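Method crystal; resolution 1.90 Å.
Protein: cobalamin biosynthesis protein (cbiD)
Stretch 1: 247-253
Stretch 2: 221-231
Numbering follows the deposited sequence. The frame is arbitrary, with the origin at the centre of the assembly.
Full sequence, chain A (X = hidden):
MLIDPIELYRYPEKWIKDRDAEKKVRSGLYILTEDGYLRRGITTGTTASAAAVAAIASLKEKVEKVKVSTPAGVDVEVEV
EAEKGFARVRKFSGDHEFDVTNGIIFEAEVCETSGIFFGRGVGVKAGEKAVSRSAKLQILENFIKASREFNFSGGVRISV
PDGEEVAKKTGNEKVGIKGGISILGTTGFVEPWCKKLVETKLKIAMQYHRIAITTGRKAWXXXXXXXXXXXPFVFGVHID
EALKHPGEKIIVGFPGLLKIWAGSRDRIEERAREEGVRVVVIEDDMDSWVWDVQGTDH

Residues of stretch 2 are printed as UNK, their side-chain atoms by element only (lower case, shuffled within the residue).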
ATOM      1  N   GLY A 247      26.547  -3.205   7.943  1.00 29.06           N
ATOM      2  CA  GLY A 247      27.185  -3.429   6.654  1.00 28.22           C
ATOM      3  C   GLY A 247      27.241  -2.228   5.733  1.00 29.34           C
ATOM      4  O   GLY A 247      27.413  -1.099   6.179  1.00 28.65           O
ATOM      5  N   GLU A 248      27.111  -2.484   4.435  1.00 31.98           N
ATOM      6  CA  GLU A 248      27.120  -1.435   3.409  1.00 34.35           C
ATOM      7  C   GLU A 248      25.705  -0.878   3.185  1.00 33.32           C
ATOM      8  O   GLU A 248      24.796  -1.592   2.753  1.00 33.58           O
ATOM      9  CB  GLU A 248      27.656  -1.990   2.083  1.00 36.80           C
ATOM     10  CG  GLU A 248      29.130  -2.334   2.089  1.00 41.16           C
ATOM     11  CD  GLU A 248      29.994  -1.124   2.330  1.00 44.68           C
ATOM     12  OE1 GLU A 248      29.825  -0.121   1.602  1.00 46.91           O
ATOM     13  OE2 GLU A 248      30.844  -1.174   3.244  1.00 47.99           O
ATOM     14  N   LYS A 249      25.538   0.408   3.460  1.00 32.38           N
ATOM     15  CA  LYS A 249      24.244   1.061   3.325  1.00 32.96           C
ATOM     16  C   LYS A 249      24.215   2.194   2.324  1.00 32.70           C
ATOM     17  O   LYS A 249      25.173   2.947   2.178  1.00 32.81           O
ATOM     18  CB  LYS A 249      23.809   1.614   4.678  1.00 32.83           C
ATOM     19  CG  LYS A 249      23.612   0.561   5.727  1.00 32.90           C
ATOM     20  CD  LYS A 249      23.923   1.112   7.093  1.00 34.14           C
ATOM     21  CE  LYS A 249      25.410   1.333   7.248  1.00 34.28           C
ATOM     22  NZ  LYS A 249      25.772   1.529   8.673  1.00 34.79           N
ATOM     23  N   ILE A 250      23.095   2.313   1.635  1.00 32.44           N
ATOM     24  CA  ILE A 250      22.918   3.390   0.687  1.00 33.30           C
ATOM     25  C   ILE A 250      21.497   3.905   0.929  1.00 33.17           C
ATOM     26  O   ILE A 250      20.579   3.118   1.157  1.00 33.09           O
ATOM     27  CB  ILE A 250      23.112   2.895  -0.782  1.00 34.04           C
ATOM     28  CG1 ILE A 250      23.428   4.083  -1.689  1.00 34.85           C
ATOM     29  CG2 ILE A 250      21.866   2.168  -1.289  1.00 33.28           C
ATOM     30  CD1 ILE A 250      23.769   3.685  -3.110  1.00 36.80           C
ATOM     31  N   ILE A 251      21.329   5.224   0.936  1.00 32.94           N
ATOM     32  CA  ILE A 251      20.011   5.818   1.146  1.00 32.75           C
ATOM     33  C   ILE A 251      19.446   6.336  -0.174  1.00 32.41           C
ATOM     34  O   ILE A 251      20.088   7.124  -0.867  1.00 31.56           O
ATOM     35  CB  ILE A 251      20.068   6.991   2.153  1.00 31.63           C
ATOM     36  CG1 ILE A 251      20.559   6.480   3.510  1.00 31.07           C
ATOM     37  CG2 ILE A 251      18.690   7.632   2.282  1.00 30.94           C
ATOM     38  CD1 ILE A 251      20.750   7.561   4.541  1.00 29.04           C
ATOM     39  N   VAL A 252      18.249   5.877  -0.520  1.00 33.01           N
ATOM     40  CA  VAL A 252      17.583   6.303  -1.747  1.00 33.40           C
ATOM     41  C   VAL A 252      16.176   6.779  -1.385  1.00 34.53           C
ATOM     42  O   VAL A 252      15.418   6.056  -0.734  1.00 34.72           O
ATOM     43  CB  VAL A 252      17.475   5.143  -2.764  1.00 33.60           C
ATOM     44  CG1 VAL A 252      16.868   5.647  -4.070  1.00 30.63           C
ATOM     45  CG2 VAL A 252      18.852   4.519  -2.991  1.00 32.08           C
ATOM     46  N   GLY A 253      15.829   7.998  -1.783  1.00 34.55           N
ATOM     47  CA  GLY A 253      14.509   8.503  -1.471  1.00 34.80           C
ATOM     48  C   GLY A 253      14.176   9.809  -2.160  1.00 35.37           C
ATOM     49  O   GLY A 253      15.030  10.432  -2.788  1.00 35.45           O
ATOM     50  N   UNK A 221      12.019   0.706  -6.107  1.00 23.45           N
ATOM     51  CA  UNK A 221      12.113   0.292  -7.501  1.00 24.20           C
ATOM     52  C   UNK A 221      13.355   0.907  -8.118  1.00 25.50           C
ATOM     53  O   UNK A 221      14.042   0.277  -8.920  1.00 25.77           O
ATOM     54  c   UNK A 221       9.745  -1.450  -8.544  1.00 22.34           C
ATOM     55  c   UNK A 221      10.878   0.745  -8.287  1.00 23.20           C
ATOM     56  c   UNK A 221       8.402   0.640  -8.687  1.00 23.02           C
ATOM     57  c   UNK A 221       9.589  -0.041  -8.022  1.00 24.02           C
ATOM     58  N   UNK A 222      13.642   2.144  -7.737  1.00 26.57           N
ATOM     59  CA  UNK A 222      14.812   2.824  -8.261  1.00 27.99           C
ATOM     60  C   UNK A 222      16.074   2.099  -7.830  1.00 27.36           C
ATOM     61  O   UNK A 222      16.950   1.839  -8.641  1.00 28.09           O
ATOM     62  c   UNK A 222      15.954   5.072  -8.400  1.00 33.91           C
ATOM     63  c   UNK A 222      18.157   6.091  -8.309  1.00 37.08           C
ATOM     64  c   UNK A 222      17.966   6.624  -9.578  1.00 37.90           C
ATOM     65  c   UNK A 222      17.153   5.322  -7.729  1.00 35.01           C
ATOM     66  c   UNK A 222      16.781   6.387 -10.273  1.00 36.35           C
ATOM     67  c   UNK A 222      15.783   5.612  -9.681  1.00 33.96           C
ATOM     68  o   UNK A 222      18.949   7.418 -10.135  1.00 40.08           O
ATOM     69  c   UNK A 222      14.865   4.255  -7.754  1.00 29.63           C
ATOM     70  N   UNK A 223      16.163   1.779  -6.546  1.00 27.24           N
ATOM     71  CA  UNK A 223      17.328   1.081  -6.011  1.00 28.16           C
ATOM     72  C   UNK A 223      17.496  -0.299  -6.652  1.00 29.49           C
ATOM     73  O   UNK A 223      18.616  -0.734  -6.917  1.00 30.35           O
ATOM     74  c   UNK A 223      17.205   0.944  -4.489  1.00 25.52           C
ATOM     75  N   UNK A 224      16.383  -0.987  -6.888  1.00 30.78           N
ATOM     76  CA  UNK A 224      16.394  -2.314  -7.497  1.00 32.47           C
ATOM     77  C   UNK A 224      17.082  -2.252  -8.846  1.00 34.93           C
ATOM     78  O   UNK A 224      17.797  -3.177  -9.249  1.00 35.42           O
ATOM     79  n   UNK A 224      13.471  -5.322  -7.613  1.00 38.10           N
ATOM     80  c   UNK A 224      14.239  -3.276  -6.487  1.00 32.03           C
ATOM     81  c   UNK A 224      14.962  -2.806  -7.721  1.00 31.85           C
ATOM     82  n   UNK A 224      14.249  -7.473  -7.331  1.00 41.27           N
ATOM     83  c   UNK A 224      13.509  -6.597  -7.998  1.00 39.76           C
ATOM     84  c   UNK A 224      14.204  -4.783  -6.469  1.00 35.15           C
ATOM     85  n   UNK A 224      12.807  -7.001  -9.051  1.00 40.97           N
ATOM     86  N   UNK A 225      16.848  -1.142  -9.538  1.00 35.71           N
ATOM     87  CA  UNK A 225      17.378  -0.920 -10.869  1.00 36.47           C
ATOM     88  C   UNK A 225      18.799  -0.360 -10.903  1.00 35.72           C
ATOM     89  O   UNK A 225      19.659  -0.902 -11.597  1.00 35.70           O
ATOM     90  c   UNK A 225      15.850   0.901 -15.364  1.00 49.05           C
ATOM     91  c   UNK A 225      15.566   0.841 -13.859  1.00 46.19           C
ATOM     92  n   UNK A 225      14.649   1.285 -16.182  1.00 50.13           N
ATOM     93  c   UNK A 225      16.416   0.009 -11.627  1.00 38.56           C
ATOM     94  c   UNK A 225      16.742   0.223 -13.097  1.00 43.76           C
ATOM     95  N   UNK A 226      19.045   0.706 -10.144  1.00 35.38           N
ATOM     96  CA  UNK A 226      20.349   1.373 -10.121  1.00 34.64           C
ATOM     97  C   UNK A 226      21.404   0.822  -9.160  1.00 34.26           C
ATOM     98  O   UNK A 226      22.593   1.086  -9.337  1.00 35.40           O
ATOM     99  c   UNK A 226      19.528   3.244 -12.249  1.00 40.15           C
ATOM    100  n   UNK A 226      18.536   3.094 -14.576  1.00 44.01           N
ATOM    101  c   UNK A 226      18.392   3.655 -13.188  1.00 42.15           C
ATOM    102  c   UNK A 226      20.162   2.871  -9.846  1.00 34.21           C
ATOM    103  c   UNK A 226      19.191   3.550 -10.792  1.00 36.18           C
ATOM    104  N   UNK A 227      20.979   0.068  -8.151  1.00 31.27           N
ATOM    105  CA  UNK A 227      21.911  -0.499  -7.182  1.00 30.14           C
ATOM    106  C   UNK A 227      21.537  -1.954  -6.917  1.00 29.17           C
ATOM    107  O   UNK A 227      21.309  -2.347  -5.775  1.00 27.77           O
ATOM    108  c   UNK A 227      22.424   4.520  -6.506  1.00 37.65           C
ATOM    109  c   UNK A 227      23.320   2.285  -6.326  1.00 35.93           C
ATOM    110  c   UNK A 227      23.518   3.652  -6.540  1.00 36.52           C
ATOM    111  c   UNK A 227      21.837   0.304  -5.886  1.00 32.25           C
ATOM    112  c   UNK A 227      21.142   4.014  -6.257  1.00 36.16           C
ATOM    113  c   UNK A 227      22.045   1.774  -6.080  1.00 33.51           C
ATOM    114  c   UNK A 227      20.966   2.649  -6.047  1.00 34.50           C
ATOM    115  N   UNK A 228      21.497  -2.778  -7.975  1.00 28.23           N
ATOM    116  CA  UNK A 228      21.137  -4.192  -7.854  1.00 27.90           C
ATOM    117  C   UNK A 228      21.818  -5.021  -6.755  1.00 28.18           C
ATOM    118  O   UNK A 228      21.180  -5.882  -6.153  1.00 27.73           O
ATOM    119  c   UNK A 228      21.398  -4.733  -9.266  1.00 27.05           C
ATOM    120  c   UNK A 228      22.020  -2.487  -9.323  1.00 27.95           C
ATOM    121  c   UNK A 228      22.481  -3.835  -9.789  1.00 27.09           C
ATOM    122  N   UNK A 229      23.093  -4.759  -6.477  1.00 28.29           N
ATOM    123  CA  UNK A 229      23.814  -5.531  -5.464  1.00 29.28           C
ATOM    124  C   UNK A 229      23.541  -5.128  -4.005  1.00 29.46           C
ATOM    125  O   UNK A 229      24.236  -5.568  -3.092  1.00 29.50           O
ATOM    126  c   UNK A 229      25.788  -3.089  -6.459  1.00 33.96           C
ATOM    127  c   UNK A 229      25.324  -5.502  -5.745  1.00 29.61           C
ATOM    128  c   UNK A 229      26.040  -4.189  -5.437  1.00 31.20           C
ATOM    129  o   UNK A 229      24.792  -3.160  -7.211  1.00 36.38           O
ATOM    130  o   UNK A 229      26.592  -2.136  -6.497  1.00 35.06           O
ATOM    131  N   UNK A 230      22.529  -4.290  -3.797  1.00 28.62           N
ATOM    132  CA  UNK A 230      22.127  -3.848  -2.458  1.00 27.47           C
ATOM    133  C   UNK A 230      20.739  -4.409  -2.232  1.00 25.34           C
ATOM    134  O   UNK A 230      19.890  -4.283  -3.111  1.00 25.40           O
ATOM    135  c   UNK A 230      24.076  -1.216  -3.358  1.00 31.73           C
ATOM    136  c   UNK A 230      25.794  -0.348  -1.941  1.00 34.55           C
ATOM    137  c   UNK A 230      23.353  -1.634  -2.245  1.00 30.98           C
ATOM    138  c   UNK A 230      22.034  -2.327  -2.398  1.00 29.06           C
ATOM    139  c   UNK A 230      23.883  -1.396  -0.982  1.00 32.71           C
ATOM    140  c   UNK A 230      25.092  -0.757  -0.823  1.00 33.21           C
ATOM    141  c   UNK A 230      25.290  -0.577  -3.215  1.00 32.60           C
ATOM    142  o   UNK A 230      27.000   0.295  -1.776  1.00 36.61           O
ATOM    143  N   UNK A 231      20.493  -5.030  -1.084  1.00 23.96           N
ATOM    144  CA  UNK A 231      19.151  -5.557  -0.834  1.00 24.13           C
ATOM    145  C   UNK A 231      18.239  -4.361  -0.523  1.00 23.62           C
ATOM    146  O   UNK A 231      18.428  -3.652   0.478  1.00 24.09           O
ATOM    147  c   UNK A 231      17.641  -8.204  -0.826  1.00 26.51           C
ATOM    148  n   UNK A 231      16.374  -8.464  -1.137  1.00 25.53           N
ATOM    149  c   UNK A 231      17.886  -7.385   0.427  1.00 23.66           C
ATOM    150  c   UNK A 231      19.153  -6.537   0.336  1.00 23.66           C
ATOM    151  o   UNK A 231      18.584  -8.614  -1.500  1.00 27.80           O
TER

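Position 221 carries four side-chain carbons, forked at the second. The side chain stays out of reach of stretch 1. The residue is Leu221.

Position 222 has one carbon, then a six-carbon ring bearing one oxygen. That is a phenol. One ring carbon comes close to the CG1 methyl of Val252, obliquely to the ring. The residue is Tyr222, and Tyr222 CD2 lies 3.7 Å from Val252 CG1.

Position 223 has a single side-chain carbon and nothing beyond it. It points toward the strand. The residue is Ala223. Its CB sits 4.2 Å from Val252 CG2, and its CA is 6.7 Å from the CA of Val252. The short side chain lies where helix and strand backbones run near each other.

Position 224 has three carbons, a nitrogen, then a carbon carrying two more nitrogens. This is a guanidinium group. It touches nothing on stretch 1. The residue is Arg224.

Position 225 has four carbons in a row ending in nitrogen. The chain is extended, with all four chi angles t, and touches nothing on stretch 1. The residue is Lys225. Its backbone N donates to Leu221 O at 3.2 Å.

Position 226 again has four carbons in a row and a terminal nitrogen. It makes no contact with the strand. The residue is Lys226. Its N donates to Tyr222 O at 2.8 Å.

Position 227 has one carbon and a six-carbon ring with no oxygen. The ring meets both Ile250 and Val252. The residue is Phe227, the first to leave helical phi/psi. Ile250 CD1 is 3.4 Å from Phe227 CE1 and lies over one face of the ring. Val252 CG2 is 4.0 Å from Phe227 CE2, in an oblique position.

Position 228 has three carbons that close a ring onto the backbone nitrogen, and none reaches stretch 1. The residue is Pro228, which is exposed.

Position 229 has three carbons, the third carrying two oxygens. This is a carboxylate that does not reach the strand. The residue is Glu229.

Position 230 has one carbon and a six-carbon ring bearing an oxygen, as at 222. It packs against Ile250 and reaches Glu248. The residue is Tyr230. Ile250 CG2 lies over one ring face, 4.1 Å from Tyr230 CD1. Glu248 O sits at the ring edge, 3.7 Å from Tyr230 CE1.

Position 231 has three carbons, the third carrying one oxygen and one nitrogen. This is an amide, out of reach. The residue is Gln231.

The contact is made by packing, with no hydrogen bond across it. Glu248, Ile250 and Val252 alternate along the strand and point toward stretch 2. A type I turn from Phe227 to Tyr230, with Tyr230 N hydrogen-bonded to Phe227 O at 3.0 Å, follows the helix. Ile250 touches the rings at both ends of this turn, making a CH-pi contact with each. Val252 packs against the helix.

Stretch 2, residues 221-231: LYARKKFPEYQ
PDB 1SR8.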